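Local coordinates for 11R-lipoxygenase (Gersemia fruticosa, PDB 3VF1), which probably inserts molecular oxygen into polyunsaturated fatty acids at a non-heme iron centre, in a manner dependent on calcium, at residues F121-R125 against A646-F650; I510-Y514 against F650-A655. The contacts are given in a common frame with arbitrary orientation. Residues are numbered along the deposited sequence.

Contact 1: residues F121-R125 against A646-F650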
ATOM      1  N   PHE A 121      14.124 -26.557   1.181  1.00 45.37           N
ATOM      2  CA  PHE A 121      12.673 -26.430   1.230  1.00 48.77           C
ATOM      3  C   PHE A 121      12.264 -25.100   1.857  1.00 49.06           C
ATOM      4  O   PHE A 121      12.094 -25.011   3.073  1.00 46.15           O
ATOM      5  CB  PHE A 121      12.069 -27.595   2.015  1.00 47.74           C
ATOM      6  CG  PHE A 121      12.330 -28.936   1.397  1.00 45.98           C
ATOM      7  CD1 PHE A 121      13.494 -29.629   1.678  1.00 49.95           C
ATOM      8  CD2 PHE A 121      11.415 -29.503   0.527  1.00 47.58           C
ATOM      9  CE1 PHE A 121      13.739 -30.860   1.108  1.00 47.88           C
ATOM     10  CE2 PHE A 121      11.656 -30.735  -0.046  1.00 48.49           C
ATOM     11  CZ  PHE A 121      12.820 -31.413   0.246  1.00 48.50           C
ATOM     12  N   PRO A 122      12.107 -24.059   1.023  1.00 49.13           N
ATOM     13  CA  PRO A 122      11.700 -22.734   1.502  1.00 42.83           C
ATOM     14  C   PRO A 122      10.303 -22.788   2.109  1.00 43.48           C
ATOM     15  O   PRO A 122       9.354 -23.156   1.417  1.00 48.60           O
ATOM     16  CB  PRO A 122      11.705 -21.876   0.228  1.00 45.03           C
ATOM     17  CG  PRO A 122      12.506 -22.651  -0.772  1.00 46.55           C
ATOM     18  CD  PRO A 122      12.276 -24.085  -0.439  1.00 44.01           C
ATOM     19  N   CYS A 123      10.182 -22.431   3.384  1.00 43.17           N
ATOM     20  CA  CYS A 123       8.931 -22.613   4.113  1.00 42.44           C
ATOM     21  C   CYS A 123       8.332 -21.282   4.569  1.00 42.61           C
ATOM     22  O   CYS A 123       7.409 -20.764   3.939  1.00 42.32           O
ATOM     23  CB  CYS A 123       9.161 -23.534   5.313  1.00 41.89           C
ATOM     24  SG  CYS A 123       7.683 -23.878   6.286  1.00 55.28           S
ATOM     25  N   TYR A 124       8.857 -20.735   5.662  1.00 42.50           N
ATOM     26  CA  TYR A 124       8.349 -19.484   6.218  1.00 41.01           C
ATOM     27  C   TYR A 124       6.868 -19.599   6.572  1.00 40.64           C
ATOM     28  O   TYR A 124       6.047 -18.780   6.157  1.00 40.32           O
ATOM     29  CB  TYR A 124       8.592 -18.338   5.237  1.00 38.33           C
ATOM     30  CG  TYR A 124      10.042 -18.227   4.829  1.00 37.95           C
ATOM     31  CD1 TYR A 124      10.982 -17.687   5.692  1.00 38.01           C
ATOM     32  CD2 TYR A 124      10.473 -18.682   3.592  1.00 37.65           C
ATOM     33  CE1 TYR A 124      12.312 -17.592   5.333  1.00 39.96           C
ATOM     34  CE2 TYR A 124      11.801 -18.590   3.221  1.00 37.88           C
ATOM     35  CZ  TYR A 124      12.716 -18.045   4.097  1.00 40.46           C
ATOM     36  OH  TYR A 124      14.043 -17.951   3.740  1.00 45.90           O
ATOM     37  N   ARG A 125       6.543 -20.628   7.347  1.00 42.74           N
ATOM     38  CA  ARG A 125       5.179 -20.872   7.795  1.00 43.96           C
ATOM     39  C   ARG A 125       5.195 -21.410   9.219  1.00 44.46           C
ATOM     40  O   ARG A 125       6.208 -21.936   9.680  1.00 45.73           O
ATOM     41  CB  ARG A 125       4.498 -21.904   6.897  1.00 48.26           C
ATOM     42  CG  ARG A 125       4.502 -21.581   5.413  1.00 47.61           C
ATOM     43  CD  ARG A 125       3.419 -20.587   5.043  1.00 50.58           C
ATOM     44  NE  ARG A 125       3.040 -20.706   3.635  1.00 49.68           N
ATOM     45  CZ  ARG A 125       2.114 -21.540   3.170  1.00 47.97           C
ATOM     46  NH1 ARG A 125       1.451 -22.345   3.992  1.00 52.22           N
ATOM     47  NH2 ARG A 125       1.847 -21.570   1.873  1.00 45.89           N
ATOM     48  N   ALA A 646      14.812 -11.591   1.541  1.00 46.95           N
ATOM     49  CA  ALA A 646      15.506 -12.465   2.481  1.00 50.71           C
ATOM     50  C   ALA A 646      14.746 -13.772   2.678  1.00 46.70           C
ATOM     51  O   ALA A 646      15.350 -14.836   2.808  1.00 43.49           O
ATOM     52  CB  ALA A 646      15.698 -11.760   3.813  1.00 56.46           C
ATOM     53  N   ASP A 647      13.419 -13.686   2.695  1.00 45.71           N
ATOM     54  CA  ASP A 647      12.574 -14.865   2.845  1.00 45.32           C
ATOM     55  C   ASP A 647      12.216 -15.436   1.476  1.00 44.96           C
ATOM     56  O   ASP A 647      11.062 -15.774   1.214  1.00 42.92           O
ATOM     57  CB  ASP A 647      11.304 -14.511   3.617  1.00 42.57           C
ATOM     58  CG  ASP A 647      11.593 -14.043   5.030  1.00 48.86           C
ATOM     59  OD1 ASP A 647      12.761 -13.701   5.316  1.00 48.37           O
ATOM     60  OD2 ASP A 647      10.652 -14.011   5.853  1.00 51.90           O
ATOM     61  N   ASN A 648      13.221 -15.545   0.612  1.00 44.42           N
ATOM     62  CA  ASN A 648      13.019 -15.959  -0.772  1.00 44.27           C
ATOM     63  C   ASN A 648      12.477 -17.379  -0.900  1.00 43.01           C
ATOM     64  O   ASN A 648      12.992 -18.313  -0.284  1.00 44.27           O
ATOM     65  CB  ASN A 648      14.331 -15.840  -1.546  1.00 45.72           C
ATOM     66  CG  ASN A 648      14.174 -16.184  -3.005  1.00 42.83           C
ATOM     67  OD1 ASN A 648      13.098 -16.020  -3.581  1.00 44.69           O
ATOM     68  ND2 ASN A 648      15.244 -16.668  -3.617  1.00 46.76           N
ATOM     69  N   LEU A 649      11.440 -17.532  -1.716  1.00 39.64           N
ATOM     70  CA  LEU A 649      10.822 -18.833  -1.945  1.00 38.62           C
ATOM     71  C   LEU A 649      11.353 -19.497  -3.214  1.00 39.37           C
ATOM     72  O   LEU A 649      11.129 -20.684  -3.438  1.00 42.65           O
ATOM     73  CB  LEU A 649       9.304 -18.681  -2.042  1.00 37.46           C
ATOM     74  CG  LEU A 649       8.617 -18.115  -0.800  1.00 35.76           C
ATOM     75  CD1 LEU A 649       7.128 -17.933  -1.053  1.00 36.43           C
ATOM     76  CD2 LEU A 649       8.852 -19.019   0.400  1.00 40.20           C
ATOM     77  N   PHE A 650      12.057 -18.731  -4.041  1.00 37.88           N
ATOM     78  CA  PHE A 650      12.607 -19.262  -5.285  1.00 37.28           C
ATOM     79  C   PHE A 650      13.840 -20.120  -5.033  1.00 39.97           C
ATOM     80  O   PHE A 650      14.743 -19.726  -4.295  1.00 41.46           O
ATOM     81  CB  PHE A 650      12.965 -18.126  -6.245  1.00 34.80           C
ATOM     82  CG  PHE A 650      11.779 -17.519  -6.937  1.00 35.22           C
ATOM     83  CD1 PHE A 650      11.191 -18.157  -8.012  1.00 32.88           C
ATOM     84  CD2 PHE A 650      11.259 -16.305  -6.518  1.00 35.36           C
ATOM     85  CE1 PHE A 650      10.102 -17.602  -8.655  1.00 31.27           C
ATOM     86  CE2 PHE A 650      10.173 -15.745  -7.157  1.00 34.65           C
ATOM     87  CZ  PHE A 650       9.593 -16.396  -8.228  1.00 34.68           C
TER
HETATM   88  O   HOH W   1      15.205 -17.896   1.076  1.00 48.08           O

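Contact 2: residues I510-Y514 against F650-A655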
ATOM      1  N   ILE A 510      11.170 -12.924 -14.754  1.00 30.73           N
ATOM      2  CA  ILE A 510      10.680 -14.075 -14.006  1.00 31.41           C
ATOM      3  C   ILE A 510       9.693 -14.884 -14.837  1.00 33.44           C
ATOM      4  O   ILE A 510       9.800 -16.104 -14.931  1.00 33.32           O
ATOM      5  CB  ILE A 510       9.987 -13.643 -12.699  1.00 32.61           C
ATOM      6  CG1 ILE A 510      10.997 -12.998 -11.745  1.00 30.56           C
ATOM      7  CG2 ILE A 510       9.312 -14.835 -12.031  1.00 30.71           C
ATOM      8  CD1 ILE A 510      12.155 -13.901 -11.362  1.00 32.80           C
ATOM      9  N   ILE A 511       8.730 -14.197 -15.440  1.00 35.37           N
ATOM     10  CA  ILE A 511       7.683 -14.859 -16.208  1.00 31.23           C
ATOM     11  C   ILE A 511       8.236 -15.587 -17.432  1.00 35.16           C
ATOM     12  O   ILE A 511       7.746 -16.654 -17.798  1.00 35.79           O
ATOM     13  CB  ILE A 511       6.603 -13.853 -16.652  1.00 33.62           C
ATOM     14  CG1 ILE A 511       5.830 -13.336 -15.435  1.00 34.88           C
ATOM     15  CG2 ILE A 511       5.644 -14.490 -17.650  1.00 35.77           C
ATOM     16  CD1 ILE A 511       5.097 -14.412 -14.659  1.00 33.04           C
ATOM     17  N   GLN A 512       9.257 -15.017 -18.063  1.00 35.23           N
ATOM     18  CA  GLN A 512       9.833 -15.623 -19.261  1.00 34.51           C
ATOM     19  C   GLN A 512      10.753 -16.797 -18.931  1.00 36.56           C
ATOM     20  O   GLN A 512      11.176 -17.529 -19.824  1.00 37.47           O
ATOM     21  CB  GLN A 512      10.574 -14.575 -20.093  1.00 32.69           C
ATOM     22  CG  GLN A 512       9.641 -13.598 -20.794  1.00 39.93           C
ATOM     23  CD  GLN A 512      10.366 -12.669 -21.748  1.00 46.16           C
ATOM     24  OE1 GLN A 512      11.592 -12.710 -21.866  1.00 44.77           O
ATOM     25  NE2 GLN A 512       9.607 -11.824 -22.439  1.00 41.64           N
ATOM     26  N   ILE A 513      11.059 -16.975 -17.650  1.00 35.42           N
ATOM     27  CA  ILE A 513      11.821 -18.135 -17.203  1.00 33.84           C
ATOM     28  C   ILE A 513      10.947 -19.386 -17.199  1.00 36.72           C
ATOM     29  O   ILE A 513      11.423 -20.486 -17.486  1.00 37.71           O
ATOM     30  CB  ILE A 513      12.395 -17.924 -15.784  1.00 35.71           C
ATOM     31  CG1 ILE A 513      13.593 -16.972 -15.829  1.00 33.14           C
ATOM     32  CG2 ILE A 513      12.823 -19.251 -15.171  1.00 33.77           C
ATOM     33  CD1 ILE A 513      14.090 -16.545 -14.462  1.00 34.23           C
ATOM     34  N   TYR A 514       9.667 -19.214 -16.881  1.00 34.07           N
ATOM     35  CA  TYR A 514       8.758 -20.346 -16.713  1.00 36.56           C
ATOM     36  C   TYR A 514       7.756 -20.483 -17.858  1.00 37.31           C
ATOM     37  O   TYR A 514       7.348 -21.592 -18.201  1.00 39.97           O
ATOM     38  CB  TYR A 514       8.029 -20.223 -15.374  1.00 32.50           C
ATOM     39  CG  TYR A 514       8.978 -20.163 -14.203  1.00 33.90           C
ATOM     40  CD1 TYR A 514       9.502 -21.323 -13.652  1.00 37.51           C
ATOM     41  CD2 TYR A 514       9.368 -18.947 -13.662  1.00 36.38           C
ATOM     42  CE1 TYR A 514      10.382 -21.276 -12.589  1.00 36.06           C
ATOM     43  CE2 TYR A 514      10.247 -18.888 -12.597  1.00 37.02           C
ATOM     44  CZ  TYR A 514      10.749 -20.056 -12.065  1.00 38.15           C
ATOM     45  OH  TYR A 514      11.625 -20.007 -11.006  1.00 38.34           O
ATOM     46  N   PHE A 650      12.057 -18.731  -4.041  1.00 37.88           N
ATOM     47  CA  PHE A 650      12.607 -19.262  -5.285  1.00 37.28           C
ATOM     48  C   PHE A 650      13.840 -20.120  -5.033  1.00 39.97           C
ATOM     49  O   PHE A 650      14.743 -19.726  -4.295  1.00 41.46           O
ATOM     50  CB  PHE A 650      12.965 -18.126  -6.245  1.00 34.80           C
ATOM     51  CG  PHE A 650      11.779 -17.519  -6.937  1.00 35.22           C
ATOM     52  CD1 PHE A 650      11.191 -18.157  -8.012  1.00 32.88           C
ATOM     53  CD2 PHE A 650      11.259 -16.305  -6.518  1.00 35.36           C
ATOM     54  CE1 PHE A 650      10.102 -17.602  -8.655  1.00 31.27           C
ATOM     55  CE2 PHE A 650      10.173 -15.745  -7.157  1.00 34.65           C
ATOM     56  CZ  PHE A 650       9.593 -16.396  -8.228  1.00 34.68           C
ATOM     57  N   GLY A 651      13.868 -21.296  -5.650  1.00 40.62           N
ATOM     58  CA  GLY A 651      15.023 -22.172  -5.580  1.00 39.05           C
ATOM     59  C   GLY A 651      15.818 -22.153  -6.872  1.00 37.09           C
ATOM     60  O   GLY A 651      17.025 -22.398  -6.873  1.00 36.73           O
ATOM     61  N   ASP A 652      15.140 -21.858  -7.977  1.00 37.91           N
ATOM     62  CA  ASP A 652      15.779 -21.856  -9.287  1.00 35.38           C
ATOM     63  C   ASP A 652      16.841 -20.766  -9.376  1.00 34.11           C
ATOM     64  O   ASP A 652      16.580 -19.606  -9.064  1.00 37.51           O
ATOM     65  CB  ASP A 652      14.735 -21.657 -10.387  1.00 38.61           C
ATOM     66  CG  ASP A 652      13.588 -22.647 -10.290  1.00 39.05           C
ATOM     67  OD1 ASP A 652      13.763 -23.806 -10.717  1.00 42.98           O
ATOM     68  OD2 ASP A 652      12.511 -22.261  -9.789  1.00 42.07           O
ATOM     69  N   ALA A 653      18.037 -21.148  -9.809  1.00 34.26           N
ATOM     70  CA  ALA A 653      19.157 -20.217  -9.897  1.00 34.58           C
ATOM     71  C   ALA A 653      18.887 -19.115 -10.921  1.00 34.45           C
ATOM     72  O   ALA A 653      19.460 -18.029 -10.836  1.00 34.39           O
ATOM     73  CB  ALA A 653      20.435 -20.964 -10.248  1.00 32.79           C
ATOM     74  N   ALA A 654      18.020 -19.399 -11.887  1.00 32.13           N
ATOM     75  CA  ALA A 654      17.665 -18.413 -12.902  1.00 34.18           C
ATOM     76  C   ALA A 654      16.832 -17.291 -12.286  1.00 33.92           C
ATOM     77  O   ALA A 654      16.939 -16.132 -12.687  1.00 30.95           O
ATOM     78  CB  ALA A 654      16.910 -19.073 -14.041  1.00 31.63           C
ATOM     79  N   ALA A 655      15.999 -17.641 -11.312  1.00 34.18           N
ATOM     80  CA  ALA A 655      15.192 -16.652 -10.607  1.00 29.35           C
ATOM     81  C   ALA A 655      16.094 -15.733  -9.789  1.00 32.87           C
ATOM     82  O   ALA A 655      15.892 -14.521  -9.753  1.00 33.27           O
ATOM     83  CB  ALA A 655      14.179 -17.338  -9.709  1.00 30.47           C
TER

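Contact 1: residues F121-R125 against A646-F650
The last residues of strand 116-124 face a loop without regular structure, 646-650, and the two segments run in opposite senses: Pro122 CA lies 5.3 Å from Leu649 CA and Tyr124 CA 7.1 Å from Asp647 CA. No direct hydrogen bond joins them. Tyr124, left-handed at the first position of a G1 beta bulge in which it and Arg125 both face Ile101, sends its ring across the gap. Asp647, the centre of an inverse gamma turn, covers one ring face by a CH-pi contact, with its CB 3.7 Å from the centroid. Leu649 CD2 meets the ring edge at Tyr124 CD2 (3.6 Å) and also packs on Pro122 CB (4.0 Å). A water bonded to Tyr124 OH (2.9 Å) donates to Asn648 O (2.6 Å), bridging the segments. The loop is braced by an Asx turn, Phe650 N to Asn648 OD1 (2.9 Å). This is an interdomain contact of the lipoxygenase fold: an edge strand of the PLAT beta-sandwich docks on a loop of the helical catalytic domain.

Contact 2: residues I510-Y514 against F650-A655
The buried side chains of Ile510, Phe650 and Ala655 form the apolar centre, where the end of helix 491-514 meets the start of helix 653-676. Ile510 reaches both partners: its CG2 lies 4.1 Å from Phe650 CZ, and its CD1 is 4.3 Å from Ala655 CB. Close to a turn further on, at the more exposed side, Ile513 points toward the other segment and sets its CD1 3.8 Å from Ala654 CB and 3.4 Å from Ala654 O, so the methyl lies against both side chain and backbone of the first helical turn. The small alanines let the backbones approach, with Ile510 CA 6.2 Å from Ala655 CA. Helix 416-425 adds to this packing through Leu420, which touches Ile510, and Lys419, which touches Phe650.

Farther out, Tyr514 joins the oily and polar parts. Its CE2 is 4.1 Å from Phe650 CE1, and its OH lies at the edge of the Phe650 ring, 3.5 Å from Phe650 CD1. The same hydroxyl donates a hydrogen bond to Asp652 OD2 at 2.7 Å. Asp652 holds the N-cap position of helix 653-676, yet its side chain makes no capping bond; its OD2 instead accepts hydrogen bonds from Tyr514 OH and from the backbone N of Ala138.

A single short hydrogen bond on the polar side of a mostly apolar contact implies that van der Waals packing supplies most of the buried surface, about 299 Å² over both sides, while this one directional bond fixes the Tyr514 hydroxyl beside the loop ahead of helix 653-676.

Overall arrangement
The centres of contacts 1 and 2 lie 14 Å apart, on the same side of the chain's centre. They use consecutive parts of one connection, the loop after helix 619-632 and the first turn of helix 653-676, and share Phe650. Along the chain, 121-125 comes first, then 510-514, then 646-655, so the contacts cross. Contact 1 ties that connection to the four-stranded sheet containing strand 116-124 in the PLAT domain; contact 2 ties it to helix 491-514 within the catalytic domain. Helix 416-425 borders both. The loop that receives the PLAT domain is thus itself packed on the helical body, so one short connection meets both the PLAT domain and the catalytic helices.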